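Local coordinates for protein meta cleavage compound hydrolase (Janthinobacterium, PDB 1J1I) that hydrolyses the meta-cleavage product formed during bacterial carbazole degradation, probably splitting a carbon-carbon bond to release anthranilate, at residues L121-S124 and L130-A133; P38-H43 and M102-K107; H165-L170 and A180-R185; D173-D178 and A263-P268. All coordinates share one frame; numbering follows the deposited sequence.

Contact 1. Residues L121-S124 and L130-A133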
loop_
_atom_site.group_PDB
_atom_site.type_symbol
_atom_site.label_atom_id
_atom_site.label_comp_id
_atom_site.label_asym_id
_atom_site.label_seq_id
_atom_site.Cartn_x
_atom_site.Cartn_y
_atom_site.Cartn_z
ATOM N N LEU A 121 2.592 9.553 -16.346
ATOM C CA LEU A 121 2.541 8.241 -16.980
ATOM C C LEU A 121 3.032 8.363 -18.420
ATOM O O LEU A 121 3.813 7.536 -18.893
ATOM C CB LEU A 121 1.104 7.694 -16.946
ATOM C CG LEU A 121 0.887 6.212 -17.293
ATOM C CD1 LEU A 121 -0.494 5.771 -16.826
ATOM C CD2 LEU A 121 1.040 5.986 -18.791
ATOM N N GLY A 122 2.580 9.407 -19.109
ATOM C CA GLY A 122 2.995 9.625 -20.484
ATOM C C GLY A 122 4.502 9.776 -20.607
ATOM O O GLY A 122 5.129 9.182 -21.492
ATOM N N VAL A 123 5.091 10.574 -19.722
ATOM C CA VAL A 123 6.537 10.786 -19.731
ATOM C C VAL A 123 7.256 9.473 -19.394
ATOM O O VAL A 123 8.334 9.186 -19.917
ATOM C CB VAL A 123 6.952 11.878 -18.703
ATOM C CG1 VAL A 123 8.462 11.870 -18.508
ATOM C CG2 VAL A 123 6.503 13.255 -19.202
ATOM N N SER A 124 6.649 8.674 -18.523
ATOM C CA SER A 124 7.241 7.400 -18.131
ATOM C C SER A 124 7.279 6.386 -19.267
ATOM O O SER A 124 8.022 5.406 -19.201
ATOM C CB SER A 124 6.497 6.819 -16.930
ATOM O OG SER A 124 6.690 7.655 -15.799
ATOM N N LEU A 130 14.486 9.292 -18.241
ATOM C CA LEU A 130 14.522 10.423 -17.321
ATOM C C LEU A 130 13.870 10.067 -15.988
ATOM O O LEU A 130 14.044 10.775 -14.995
ATOM C CB LEU A 130 13.738 11.601 -17.901
ATOM C CG LEU A 130 14.129 12.180 -19.258
ATOM C CD1 LEU A 130 13.112 13.248 -19.652
ATOM C CD2 LEU A 130 15.534 12.758 -19.178
ATOM N N VAL A 131 13.127 8.965 -15.971
ATOM C CA VAL A 131 12.373 8.569 -14.781
ATOM C C VAL A 131 12.867 7.356 -14.005
ATOM O O VAL A 131 13.191 6.320 -14.586
ATOM C CB VAL A 131 10.899 8.321 -15.171
ATOM C CG1 VAL A 131 10.031 8.180 -13.924
ATOM C CG2 VAL A 131 10.408 9.462 -16.052
ATOM N N ASN A 132 12.881 7.501 -12.680
ATOM C CA ASN A 132 13.307 6.451 -11.757
ATOM C C ASN A 132 12.111 5.704 -11.145
ATOM O O ASN A 132 12.150 4.487 -10.978
ATOM C CB ASN A 132 14.138 7.069 -10.631
ATOM C CG ASN A 132 14.412 6.094 -9.510
ATOM O OD1 ASN A 132 15.130 5.110 -9.690
ATOM N ND2 ASN A 132 13.832 6.356 -8.341
ATOM N N ALA A 133 11.061 6.445 -10.802
ATOM C CA ALA A 133 9.858 5.865 -10.194
ATOM C C ALA A 133 8.648 6.727 -10.513
ATOM O O ALA A 133 8.780 7.930 -10.758
ATOM C CB ALA A 133 10.028 5.753 -8.678
#
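In the beta-alpha-beta unit of strand 108-113, helix 114-126 and strand 131-137, V123 and S124 near the end of the helix meet V131 at the start of the returning strand. The helix starts at S114, probably the catalytic serine, consistent with the nucleophile elbow of an alpha/beta hydrolase, but this contact lies at its far end, away from the catalytic residues. The backbones come closest between S124 CA and V131 CA, 6.2 Å apart, and the two segments together bury 126 Å². No hydrogen bond joins them.

The apolar meeting is between single methyl groups: V123 CG1 lies 4.0 Å from V131 CG2, the two branched side chains crossing at a slant. V123 presents this methyl because CG1 stands opposite its backbone N (chi1 168°), which carries it out toward the strand. S124 approaches from beside it, and its OG touches both valine branches, 3.9 Å from V131 CG1 and 4.1 Å from V131 CG2. V131 therefore faces one methyl and one hydroxyl oxygen. That oxygen is not left without a polar mate in this buried setting, since OG is hydrogen-bonded to the carbonyl oxygen of G120, one turn back in the helix.

Around the contact, V123 also packs on I92 and L95 of helix 88-101 and on I110 of strand 108-113, which V131 touches as well. Backbone hydrogen bonds between L130 or N132 and V108, and between A133 and I110, join segment 130-133 to strand 108-113, the parallel neighbour of strand 131-137.

Contact 2. Residues P38-H43 and M102-K107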
loop_
_atom_site.group_PDB
_atom_site.type_symbol
_atom_site.label_atom_id
_atom_site.label_comp_id
_atom_site.label_asym_id
_atom_site.label_seq_id
_atom_site.Cartn_x
_atom_site.Cartn_y
_atom_site.Cartn_z
ATOM N N PRO A 38 15.786 13.945 -6.432
ATOM C CA PRO A 38 14.671 14.774 -6.892
ATOM C C PRO A 38 13.358 14.041 -7.119
ATOM O O PRO A 38 13.324 12.994 -7.772
ATOM C CB PRO A 38 15.204 15.360 -8.186
ATOM C CG PRO A 38 15.970 14.213 -8.732
ATOM C CD PRO A 38 16.760 13.758 -7.521
ATOM N N VAL A 39 12.288 14.624 -6.585
ATOM C CA VAL A 39 10.930 14.104 -6.709
ATOM C C VAL A 39 10.034 15.230 -7.212
ATOM O O VAL A 39 9.941 16.287 -6.580
ATOM C CB VAL A 39 10.367 13.633 -5.354
ATOM C CG1 VAL A 39 8.938 13.127 -5.538
ATOM C CG2 VAL A 39 11.251 12.551 -4.771
ATOM N N ILE A 40 9.372 14.998 -8.344
ATOM C CA ILE A 40 8.485 15.991 -8.933
ATOM C C ILE A 40 7.022 15.663 -8.655
ATOM O O ILE A 40 6.562 14.554 -8.934
ATOM C CB ILE A 40 8.672 16.072 -10.461
ATOM C CG1 ILE A 40 10.118 16.463 -10.789
ATOM C CG2 ILE A 40 7.674 17.073 -11.056
ATOM C CD1 ILE A 40 10.401 16.577 -12.279
ATOM N N LEU A 41 6.299 16.634 -8.106
ATOM C CA LEU A 41 4.886 16.462 -7.797
ATOM C C LEU A 41 4.080 17.185 -8.875
ATOM O O LEU A 41 4.366 18.343 -9.189
ATOM C CB LEU A 41 4.577 17.046 -6.408
ATOM C CG LEU A 41 5.487 16.591 -5.254
ATOM C CD1 LEU A 41 5.053 17.265 -3.956
ATOM C CD2 LEU A 41 5.438 15.065 -5.104
ATOM N N ILE A 42 3.092 16.496 -9.450
ATOM C CA ILE A 42 2.251 17.073 -10.500
ATOM C C ILE A 42 0.797 17.106 -10.049
ATOM O O ILE A 42 0.184 16.062 -9.830
ATOM C CB ILE A 42 2.330 16.255 -11.815
ATOM C CG1 ILE A 42 3.785 15.906 -12.144
ATOM C CG2 ILE A 42 1.764 17.073 -12.962
ATOM C CD1 ILE A 42 4.671 17.108 -12.339
ATOM N N HIS A 43 0.254 18.314 -9.923
ATOM C CA HIS A 43 -1.123 18.532 -9.486
ATOM C C HIS A 43 -2.165 17.975 -10.460
ATOM O O HIS A 43 -1.852 17.636 -11.600
ATOM C CB HIS A 43 -1.354 20.036 -9.280
ATOM C CG HIS A 43 -1.208 20.845 -10.534
ATOM N ND1 HIS A 43 -2.222 20.970 -11.461
ATOM C CD2 HIS A 43 -0.150 21.520 -11.044
ATOM C CE1 HIS A 43 -1.794 21.684 -12.486
ATOM N NE2 HIS A 43 -0.540 22.030 -12.259
ATOM N N MET A 102 15.539 21.561 -15.751
ATOM C CA MET A 102 15.945 21.579 -14.351
ATOM C C MET A 102 17.363 21.028 -14.203
ATOM O O MET A 102 17.887 20.372 -15.101
ATOM C CB MET A 102 14.966 20.768 -13.494
ATOM C CG MET A 102 13.645 21.486 -13.228
ATOM S SD MET A 102 13.870 23.079 -12.384
ATOM C CE MET A 102 14.201 22.526 -10.716
ATOM N N ASN A 103 17.989 21.314 -13.069
ATOM C CA ASN A 103 19.348 20.854 -12.830
ATOM C C ASN A 103 19.378 19.525 -12.083
ATOM O O ASN A 103 19.630 19.481 -10.876
ATOM C CB ASN A 103 20.139 21.932 -12.069
ATOM C CG ASN A 103 19.491 22.330 -10.750
ATOM O OD1 ASN A 103 18.265 22.435 -10.647
ATOM N ND2 ASN A 103 20.320 22.577 -9.736
ATOM N N PHE A 104 19.113 18.444 -12.815
ATOM C CA PHE A 104 19.110 17.105 -12.237
ATOM C C PHE A 104 20.322 16.313 -12.702
ATOM O O PHE A 104 20.617 16.259 -13.894
ATOM C CB PHE A 104 17.836 16.365 -12.640
ATOM C CG PHE A 104 16.579 17.023 -12.157
ATOM C CD1 PHE A 104 15.434 17.016 -12.946
ATOM C CD2 PHE A 104 16.527 17.625 -10.904
ATOM C CE1 PHE A 104 14.253 17.599 -12.495
ATOM C CE2 PHE A 104 15.352 18.211 -10.443
ATOM C CZ PHE A 104 14.211 18.196 -11.243
ATOM N N ASP A 105 21.021 15.690 -11.759
ATOM C CA ASP A 105 22.206 14.904 -12.091
ATOM C C ASP A 105 21.832 13.559 -12.696
ATOM O O ASP A 105 22.617 12.970 -13.445
ATOM C CB ASP A 105 23.065 14.663 -10.843
ATOM C CG ASP A 105 23.402 15.945 -10.109
ATOM O OD1 ASP A 105 23.811 16.922 -10.770
ATOM O OD2 ASP A 105 23.266 15.971 -8.866
ATOM N N GLY A 106 20.640 13.071 -12.367
ATOM C CA GLY A 106 20.201 11.788 -12.886
ATOM C C GLY A 106 18.701 11.709 -13.106
ATOM O O GLY A 106 18.069 12.687 -13.504
ATOM N N LYS A 107 18.132 10.537 -12.850
ATOM C CA LYS A 107 16.698 10.336 -13.023
ATOM C C LYS A 107 15.920 11.008 -11.902
ATOM O O LYS A 107 16.486 11.373 -10.870
ATOM C CB LYS A 107 16.375 8.841 -13.048
ATOM C CG LYS A 107 17.007 8.108 -14.220
ATOM C CD LYS A 107 16.691 6.624 -14.202
ATOM C CE LYS A 107 17.236 5.946 -15.452
ATOM N NZ LYS A 107 16.874 4.507 -15.496
#
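P38 and I40, two residues apart on strand 38-42, both point toward the ring of F104 in the loop between helix 88-101 and strand 108-113. The closest approach is P38 CB to F104 CE2 at 3.6 Å, with F104 CD2 next at 3.8 Å from the same CB; proline and phenylalanine run past one another in opposite senses. Further along the ring, I40 CD1 reaches F104 CE1 at 4.0 Å. The backbone adds one touch, P38 CG lying 3.6 Å from K107 O.

F104 CG stands opposite its own carbonyl carbon (chi1 -61°), an orientation that turns the ring back toward the strand. M102 CB sits 3.4 Å above one face of the F104 ring, offset toward the rim, while a weak backbone bond runs from F104 N to M102 O. Beyond these, I99 of helix 88-101 and R67 of strand 67-71 also touch F104. Without the ring, as with an alanine here, P38 and I40 would probably lose their aromatic partner and a gap would open beneath M102.

With no hydrogen bond crossing between the segments, cohesion here rests on dispersion and the hydrophobic effect, where strand 38-42 begins, in a partly buried part of the fold.

Contact 3. Residues H165-L170 and A180-R185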
loop_
_atom_site.group_PDB
_atom_site.type_symbol
_atom_site.label_atom_id
_atom_site.label_comp_id
_atom_site.label_asym_id
_atom_site.label_seq_id
_atom_site.Cartn_x
_atom_site.Cartn_y
_atom_site.Cartn_z
ATOM N N HIS A 165 -18.812 23.116 -3.453
ATOM C CA HIS A 165 -19.535 21.908 -3.827
ATOM C C HIS A 165 -18.619 20.920 -4.534
ATOM O O HIS A 165 -18.712 19.716 -4.313
ATOM C CB HIS A 165 -20.722 22.241 -4.737
ATOM C CG HIS A 165 -21.890 22.844 -4.017
ATOM N ND1 HIS A 165 -22.526 22.210 -2.971
ATOM C CD2 HIS A 165 -22.548 24.013 -4.205
ATOM C CE1 HIS A 165 -23.526 22.963 -2.548
ATOM N NE2 HIS A 165 -23.562 24.061 -3.279
ATOM N N LEU A 166 -17.733 21.431 -5.382
ATOM C CA LEU A 166 -16.808 20.574 -6.116
ATOM C C LEU A 166 -15.864 19.839 -5.169
ATOM O O LEU A 166 -15.693 18.626 -5.273
ATOM C CB LEU A 166 -16.006 21.406 -7.129
ATOM C CG LEU A 166 -14.965 20.724 -8.030
ATOM C CD1 LEU A 166 -13.719 20.376 -7.230
ATOM C CD2 LEU A 166 -15.574 19.484 -8.667
ATOM N N VAL A 167 -15.251 20.571 -4.245
ATOM C CA VAL A 167 -14.324 19.959 -3.300
ATOM C C VAL A 167 -15.016 18.903 -2.441
ATOM O O VAL A 167 -14.477 17.817 -2.239
ATOM C CB VAL A 167 -13.665 21.017 -2.392
ATOM C CG1 VAL A 167 -12.778 20.340 -1.357
ATOM C CG2 VAL A 167 -12.841 21.982 -3.242
ATOM N N LYS A 168 -16.204 19.221 -1.936
ATOM C CA LYS A 168 -16.950 18.268 -1.122
ATOM C C LYS A 168 -17.288 17.025 -1.941
ATOM O O LYS A 168 -17.211 15.902 -1.448
ATOM C CB LYS A 168 -18.252 18.895 -0.607
ATOM C CG LYS A 168 -18.068 19.970 0.444
ATOM C CD LYS A 168 -19.414 20.396 1.016
ATOM C CE LYS A 168 -19.253 21.448 2.103
ATOM N NZ LYS A 168 -20.565 21.869 2.669
ATOM N N ALA A 169 -17.656 17.235 -3.200
ATOM C CA ALA A 169 -18.018 16.134 -4.085
ATOM C C ALA A 169 -16.866 15.176 -4.388
ATOM O O ALA A 169 -17.069 13.963 -4.464
ATOM C CB ALA A 169 -18.582 16.687 -5.386
ATOM N N LEU A 170 -15.661 15.719 -4.552
ATOM C CA LEU A 170 -14.484 14.914 -4.883
ATOM C C LEU A 170 -13.724 14.333 -3.696
ATOM O O LEU A 170 -12.742 13.607 -3.878
ATOM C CB LEU A 170 -13.504 15.743 -5.715
ATOM C CG LEU A 170 -14.038 16.423 -6.975
ATOM C CD1 LEU A 170 -12.869 17.004 -7.752
ATOM C CD2 LEU A 170 -14.793 15.425 -7.830
ATOM N N ALA A 180 -9.682 28.978 3.611
ATOM C CA ALA A 180 -8.432 29.483 3.057
ATOM C C ALA A 180 -8.071 28.720 1.787
ATOM O O ALA A 180 -7.694 29.315 0.777
ATOM C CB ALA A 180 -7.316 29.350 4.081
ATOM N N MET A 181 -8.192 27.398 1.848
ATOM C CA MET A 181 -7.879 26.545 0.708
ATOM C C MET A 181 -8.864 26.791 -0.431
ATOM O O MET A 181 -8.482 26.804 -1.602
ATOM C CB MET A 181 -7.904 25.073 1.135
ATOM C CG MET A 181 -7.631 24.090 0.010
ATOM S SD MET A 181 -9.115 23.680 -0.924
ATOM C CE MET A 181 -9.204 21.909 -0.652
ATOM N N ILE A 182 -10.131 26.993 -0.084
ATOM C CA ILE A 182 -11.159 27.259 -1.082
ATOM C C ILE A 182 -10.893 28.598 -1.773
ATOM O O ILE A 182 -10.941 28.690 -3.002
ATOM C CB ILE A 182 -12.569 27.302 -0.443
ATOM C CG1 ILE A 182 -12.977 25.901 0.015
ATOM C CG2 ILE A 182 -13.586 27.847 -1.447
ATOM C CD1 ILE A 182 -13.150 24.905 -1.126
ATOM N N ASN A 183 -10.608 29.631 -0.984
ATOM C CA ASN A 183 -10.348 30.959 -1.539
ATOM C C ASN A 183 -9.139 30.954 -2.463
ATOM O O ASN A 183 -9.165 31.563 -3.530
ATOM C CB ASN A 183 -10.119 31.983 -0.421
ATOM C CG ASN A 183 -11.291 32.076 0.534
ATOM O OD1 ASN A 183 -12.448 31.959 0.130
ATOM N ND2 ASN A 183 -10.998 32.299 1.810
ATOM N N SER A 184 -8.080 30.270 -2.046
ATOM C CA SER A 184 -6.862 30.192 -2.843
ATOM C C SER A 184 -7.142 29.547 -4.199
ATOM O O SER A 184 -6.752 30.080 -5.240
ATOM C CB SER A 184 -5.795 29.394 -2.090
ATOM O OG SER A 184 -4.572 29.368 -2.804
ATOM N N ARG A 185 -7.825 28.403 -4.188
ATOM C CA ARG A 185 -8.150 27.702 -5.428
ATOM C C ARG A 185 -9.095 28.526 -6.294
ATOM O O ARG A 185 -8.950 28.573 -7.515
ATOM C CB ARG A 185 -8.781 26.333 -5.130
ATOM C CG ARG A 185 -9.326 25.625 -6.372
ATOM C CD ARG A 185 -9.922 24.258 -6.046
ATOM N NE ARG A 185 -8.916 23.203 -6.011
ATOM C CZ ARG A 185 -8.767 22.272 -6.950
ATOM N NH1 ARG A 185 -9.564 22.252 -8.010
ATOM N NH2 ARG A 185 -7.813 21.363 -6.830
#
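The carbonyl oxygen of V167 accepts a hydrogen bond from T171 OG1 and a weak one from L170 N, 3.3 Å from V167 O, so this oxygen has two donors, one of them weak, near the C-terminal part of helix 160-170. The valine's side chain is directed toward helix 179-190, and no polar bond links the two segments.

V167 divides its two methyls between two partners. V167 CG2 meets I182 CD1 at 3.6 Å, the isoleucine's end coming nearer than its first bond suggests; V167 CB follows at 4.1 Å from the same I182 CD1, and the two chains pass one another in opposite senses. V167 CG1 meets M181 CE at 4.0 Å, tip to tip. The methionine gets its methyl there by folding: CG leaves opposite the backbone N, then the chain bends at chi2 (-85°) and again at chi3 (-119°). The backbones stay well apart, V167 CA to I182 CA being 8.3 Å, so the side chains alone bridge them.

Both helices belong to the helical cap that alpha/beta hydrolases of this family insert between strands 131-137 and 225-230. I182 packs also on R160 and V164 of helix 160-170, R185 touches M163, and D178 OD2 caps M181 N at the start of helix 179-190. On the core side, L170 shares a backbone hydrogen bond with H261, a probable active-site residue.

Contact 4. Residues D173-D178 and A263-P268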
loop_
_atom_site.group_PDB
_atom_site.type_symbol
_atom_site.label_atom_id
_atom_site.label_comp_id
_atom_site.label_asym_id
_atom_site.label_seq_id
_atom_site.Cartn_x
_atom_site.Cartn_y
_atom_site.Cartn_z
ATOM N N ASP A 173 -16.586 11.765 2.674
ATOM C CA ASP A 173 -17.577 12.413 3.532
ATOM C C ASP A 173 -17.039 13.015 4.825
ATOM O O ASP A 173 -17.715 13.821 5.460
ATOM C CB ASP A 173 -18.706 11.432 3.870
ATOM C CG ASP A 173 -19.323 10.800 2.635
ATOM O OD1 ASP A 173 -19.435 11.487 1.597
ATOM O OD2 ASP A 173 -19.710 9.614 2.705
ATOM N N GLY A 174 -15.830 12.632 5.219
ATOM C CA GLY A 174 -15.264 13.161 6.446
ATOM C C GLY A 174 -14.324 14.336 6.252
ATOM O O GLY A 174 -13.826 14.900 7.224
ATOM N N PHE A 175 -14.083 14.708 4.999
ATOM C CA PHE A 175 -13.189 15.818 4.691
ATOM C C PHE A 175 -13.761 17.158 5.160
ATOM O O PHE A 175 -14.890 17.513 4.825
ATOM C CB PHE A 175 -12.922 15.874 3.184
ATOM C CG PHE A 175 -11.916 16.913 2.786
ATOM C CD1 PHE A 175 -10.579 16.777 3.141
ATOM C CD2 PHE A 175 -12.309 18.043 2.073
ATOM C CE1 PHE A 175 -9.643 17.750 2.791
ATOM C CE2 PHE A 175 -11.382 19.022 1.719
ATOM C CZ PHE A 175 -10.046 18.876 2.079
ATOM N N LYS A 176 -12.971 17.893 5.937
ATOM C CA LYS A 176 -13.385 19.196 6.445
ATOM C C LYS A 176 -12.894 20.308 5.521
ATOM O O LYS A 176 -11.687 20.487 5.329
ATOM C CB LYS A 176 -12.828 19.416 7.855
ATOM C CG LYS A 176 -13.156 20.782 8.444
ATOM C CD LYS A 176 -12.494 20.984 9.802
ATOM C CE LYS A 176 -12.826 22.355 10.380
ATOM N NZ LYS A 176 -12.209 22.572 11.718
ATOM N N ILE A 177 -13.832 21.052 4.948
ATOM C CA ILE A 177 -13.495 22.145 4.046
ATOM C C ILE A 177 -12.739 23.247 4.784
ATOM O O ILE A 177 -13.052 23.570 5.930
ATOM C CB ILE A 177 -14.763 22.757 3.422
ATOM C CG1 ILE A 177 -15.558 21.677 2.683
ATOM C CG2 ILE A 177 -14.383 23.885 2.478
ATOM C CD1 ILE A 177 -14.826 21.057 1.511
ATOM N N ASP A 178 -11.738 23.818 4.121
ATOM C CA ASP A 178 -10.937 24.893 4.699
ATOM C C ASP A 178 -11.047 26.146 3.834
ATOM O O ASP A 178 -10.438 26.225 2.769
ATOM C CB ASP A 178 -9.471 24.465 4.798
ATOM C CG ASP A 178 -8.575 25.573 5.312
ATOM O OD1 ASP A 178 -8.791 26.034 6.453
ATOM O OD2 ASP A 178 -7.653 25.986 4.576
ATOM N N ALA A 263 -6.278 11.956 -2.436
ATOM C CA ALA A 263 -5.608 11.391 -1.270
ATOM C C ALA A 263 -4.584 12.334 -0.628
ATOM O O ALA A 263 -4.523 12.448 0.595
ATOM C CB ALA A 263 -4.935 10.066 -1.647
ATOM N N MET A 264 -3.783 13.017 -1.446
ATOM C CA MET A 264 -2.756 13.921 -0.919
ATOM C C MET A 264 -3.320 15.106 -0.134
ATOM O O MET A 264 -2.613 15.707 0.682
ATOM C CB MET A 264 -1.870 14.456 -2.048
ATOM C CG MET A 264 -2.522 15.531 -2.898
ATOM S SD MET A 264 -3.955 14.959 -3.813
ATOM C CE MET A 264 -4.413 16.451 -4.657
ATOM N N ILE A 265 -4.576 15.453 -0.398
ATOM C CA ILE A 265 -5.219 16.564 0.299
ATOM C C ILE A 265 -6.051 16.057 1.478
ATOM O O ILE A 265 -6.011 16.631 2.567
ATOM C CB ILE A 265 -6.145 17.375 -0.652
ATOM C CG1 ILE A 265 -5.313 18.062 -1.740
ATOM C CG2 ILE A 265 -6.929 18.418 0.142
ATOM C CD1 ILE A 265 -6.144 18.789 -2.790
ATOM N N GLU A 266 -6.789 14.974 1.258
ATOM C CA GLU A 266 -7.651 14.398 2.293
ATOM C C GLU A 266 -6.889 13.723 3.436
ATOM O O GLU A 266 -7.324 13.765 4.588
ATOM C CB GLU A 266 -8.616 13.392 1.663
ATOM C CG GLU A 266 -9.470 13.965 0.543
ATOM C CD GLU A 266 -10.287 12.906 -0.172
ATOM O OE1 GLU A 266 -11.030 12.160 0.506
ATOM O OE2 GLU A 266 -10.187 12.820 -1.416
ATOM N N HIS A 267 -5.759 13.099 3.117
ATOM C CA HIS A 267 -4.944 12.414 4.114
ATOM C C HIS A 267 -3.479 12.635 3.763
ATOM O O HIS A 267 -2.785 11.702 3.358
ATOM C CB HIS A 267 -5.253 10.912 4.101
ATOM C CG HIS A 267 -6.710 10.593 4.231
ATOM N ND1 HIS A 267 -7.401 10.735 5.416
ATOM C CD2 HIS A 267 -7.609 10.147 3.323
ATOM C CE1 HIS A 267 -8.662 10.387 5.231
ATOM N NE2 HIS A 267 -8.815 10.027 3.969
ATOM N N PRO A 268 -2.986 13.875 3.926
ATOM C CA PRO A 268 -1.590 14.194 3.602
ATOM C C PRO A 268 -0.515 13.339 4.269
ATOM O O PRO A 268 0.403 12.866 3.593
ATOM C CB PRO A 268 -1.482 15.688 3.946
ATOM C CG PRO A 268 -2.531 15.883 5.010
ATOM C CD PRO A 268 -3.677 15.038 4.518
#
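F175, in the loop between helices 160-170 and 179-190, brings its ring obliquely to I265 and E266 of the short helix 263-266, and nearly all the close packing comes from this one side chain. At the tip, F175 CZ lies 3.7 Å from I265 CG2; along the same side, F175 CE1 is 3.8 Å from I265 O. Nearer the base, F175 CD1 touches E266 CA at 3.9 Å and E266 CG at 4.0 Å. The ring reaches the helix because CG stands opposite the backbone N (chi1 -175°), and its plane is turned 69° from the E266 carboxylate.

The outer side is looser: D173 points away from the helix and K176 runs outward, both exposed. Cutting F175 back to an alanine is likely to open a gap beside I265 CG2 and the CA and CG of E266, costing the loop its aromatic anchor.

E266 works in two ways. Its CA and CG pack on the ring, while its carboxylate is gripped by three N-H groups, N172 ND2 and G260 N at OE1 and W262 N at OE2. These donors satisfy the buried acid and would be expected to favour its ionised form. The carboxylate thus links N172 to G260 and W262, which flank H261, probably an active-site residue.

Contacts 1 and 3 are buried, whereas contacts 2 and 4 are partly buried, each relying on one phenylalanine from a loop. Contacts 1 and 2 adjoin at the same sheet, with K107 of contact 2 packing on 130-133 of contact 1 (K107 CD to V131 O, 3.5 Å). Contacts 3 and 4 lie across the molecule, centres about 30 and 27 Å from that of contact 1, and interlock along the chain: V167 CG1 of contact 3 packs on F175 CE2 at 3.6 Å and on I177 of the contact 4 loop. All four lack cross-segment hydrogen bonds; contact 4 alone uses an acid's aliphatic part, its carboxylate bonding outside the pair, and contacts 3 and 4 lie nearer the active site.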